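Local structure of PHD finger protein 3 (Homo sapiens, 6IC9) at residues D62-I67 with L149-R154. The protein reads the phosphorylated C-terminal domain of RNA polymerase II through its SPOC domain and regulates neuronal gene expression. Numbering follows the deposited sequence.
Sequences DYVEKI and LGLIIR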
# COMPACT_ATOMS: atom_id res chain seq x y z
N ASP A 62 2.01 -4.82 -14.29
CA ASP A 62 1.27 -5.50 -15.36
C ASP A 62 -0.19 -5.73 -14.96
O ASP A 62 -1.11 -5.45 -15.74
CB ASP A 62 1.93 -6.85 -15.66
CG ASP A 62 3.28 -6.70 -16.32
OD1 ASP A 62 4.02 -7.71 -16.43
OD2 ASP A 62 3.63 -5.57 -16.69
N TYR A 63 -0.42 -6.17 -13.72
CA TYR A 63 -1.78 -6.38 -13.23
C TYR A 63 -2.56 -5.08 -13.17
O TYR A 63 -3.75 -5.03 -13.53
CB TYR A 63 -1.66 -7.02 -11.84
CG TYR A 63 -2.93 -7.20 -11.10
CD1 TYR A 63 -3.04 -6.76 -9.77
CD2 TYR A 63 -4.03 -7.80 -11.70
CE1 TYR A 63 -4.22 -6.94 -9.04
CE2 TYR A 63 -5.23 -7.99 -10.97
CZ TYR A 63 -5.31 -7.55 -9.66
OH TYR A 63 -6.46 -7.75 -8.95
N VAL A 64 -1.92 -4.00 -12.70
CA VAL A 64 -2.61 -2.73 -12.59
C VAL A 64 -3.05 -2.26 -13.98
O VAL A 64 -4.15 -1.71 -14.16
CB VAL A 64 -1.71 -1.68 -11.90
CG1 VAL A 64 -2.22 -0.25 -12.17
CG2 VAL A 64 -1.59 -1.93 -10.35
N GLU A 65 -2.22 -2.51 -14.99
CA GLU A 65 -2.60 -2.15 -16.37
C GLU A 65 -3.88 -2.88 -16.82
O GLU A 65 -4.75 -2.28 -17.45
CB GLU A 65 -1.43 -2.48 -17.29
CG GLU A 65 -1.66 -2.18 -18.78
CD GLU A 65 -0.36 -2.38 -19.53
OE1 GLU A 65 0.10 -3.55 -19.64
OE2 GLU A 65 0.24 -1.37 -19.93
N LYS A 66 -4.00 -4.17 -16.50
CA LYS A 66 -5.22 -4.92 -16.82
C LYS A 66 -6.41 -4.41 -16.03
O LYS A 66 -7.53 -4.35 -16.55
CB LYS A 66 -5.03 -6.42 -16.55
CG LYS A 66 -3.89 -7.04 -17.31
CD LYS A 66 -3.67 -8.52 -16.94
CE LYS A 66 -2.34 -9.00 -17.57
NZ LYS A 66 -1.97 -10.42 -17.28
N ILE A 67 -6.19 -4.08 -14.76
CA ILE A 67 -7.26 -3.57 -13.92
C ILE A 67 -7.84 -2.31 -14.55
O ILE A 67 -9.05 -2.18 -14.71
CB ILE A 67 -6.74 -3.29 -12.50
CG1 ILE A 67 -6.43 -4.62 -11.78
CG2 ILE A 67 -7.76 -2.52 -11.73
CD1 ILE A 67 -7.71 -5.36 -11.43
N LEU A 149 3.82 3.34 0.85
CA LEU A 149 2.54 3.62 0.22
C LEU A 149 1.69 2.36 0.23
O LEU A 149 2.21 1.25 0.16
CB LEU A 149 2.84 4.04 -1.24
CG LEU A 149 2.98 5.52 -1.64
CD1 LEU A 149 3.73 6.40 -0.68
CD2 LEU A 149 3.50 5.64 -3.12
N GLY A 150 0.37 2.54 0.23
CA GLY A 150 -0.56 1.45 -0.00
C GLY A 150 -1.24 1.68 -1.35
O GLY A 150 -1.84 2.73 -1.57
N LEU A 151 -1.17 0.68 -2.20
CA LEU A 151 -1.90 0.66 -3.49
C LEU A 151 -3.09 -0.24 -3.28
O LEU A 151 -2.93 -1.43 -3.06
CB LEU A 151 -0.97 0.11 -4.58
CG LEU A 151 -1.62 -0.22 -5.90
CD1 LEU A 151 -2.19 1.05 -6.43
CD2 LEU A 151 -0.51 -0.79 -6.84
N ILE A 152 -4.30 0.33 -3.34
CA ILE A 152 -5.51 -0.38 -2.96
C ILE A 152 -6.42 -0.52 -4.18
O ILE A 152 -6.83 0.48 -4.78
CB ILE A 152 -6.25 0.34 -1.80
CG1 ILE A 152 -5.22 0.66 -0.69
CG2 ILE A 152 -7.37 -0.52 -1.26
CD1 ILE A 152 -5.81 1.54 0.41
N ILE A 153 -6.72 -1.76 -4.54
CA ILE A 153 -7.67 -2.09 -5.61
C ILE A 153 -9.01 -2.41 -4.98
O ILE A 153 -9.14 -3.40 -4.25
CB ILE A 153 -7.19 -3.31 -6.43
CG1 ILE A 153 -5.70 -3.18 -6.76
CG2 ILE A 153 -8.08 -3.51 -7.69
CD1 ILE A 153 -5.36 -1.90 -7.52
N ARG A 154 -10.04 -1.60 -5.27
CA ARG A 154 -11.37 -1.82 -4.71
C ARG A 154 -12.41 -2.12 -5.80
O ARG A 154 -12.28 -1.73 -6.96
CB ARG A 154 -11.79 -0.59 -3.91
CG ARG A 154 -10.57 -0.05 -3.10
CD ARG A 154 -10.66 1.43 -2.74
NE ARG A 154 -11.61 1.51 -1.66
CZ ARG A 154 -12.11 2.62 -1.13
NH1 ARG A 154 -11.78 3.83 -1.55
NH2 ARG A 154 -12.96 2.47 -0.13
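Val-64 and Ile-67, one turn apart on helix 57-70, rest on Leu-151 and Ile-153, alternate residues of strand 147-155: helix-on-sheet packing in the SPOC domain, the part of the protein that binds the polymerase II tail. The strand runs between its antiparallel neighbours 73-82 and 114-122, and all four side chains are buried.

Along the helix, Tyr-63 comes first, at the margin. CE1 of Tyr-63 stays 4.6 Å from CG1 of Ile-153, while the tyrosine OH is hydrogen-bonded to Asp-116 and Lys-115 on strand 114-122, tying the helix to the sheet at a second place.

Val-64 meets Leu-151 tip to tip, methyl against methyl, with CG2 of Val-64 3.8 Å from CD2 of Leu-151. With chi1 at 169°, CG of Leu-151 stands opposite the backbone N and carries the isobutyl group toward the helix, where it also touches Val-60 and Trp-61 from the preceding turn.

The side chain of Lys-66 packs on the bound phosphopeptide, as do those of Tyr-63 and Ile-67. Ile-67 therefore has a share in both the sheet packing and the peptide surface. Its side chain crosses that of Ile-153 at a slant: CG2 and CD1 of Ile-67 straddle CG2 of Ile-153, each 4.2 Å away, in one of the two modelled conformers of Ile-153. CG1 of Ile-67, the carbon that carries CD1, sits 3.6 Å above the ring plane of Tyr-63, displaced toward the rim.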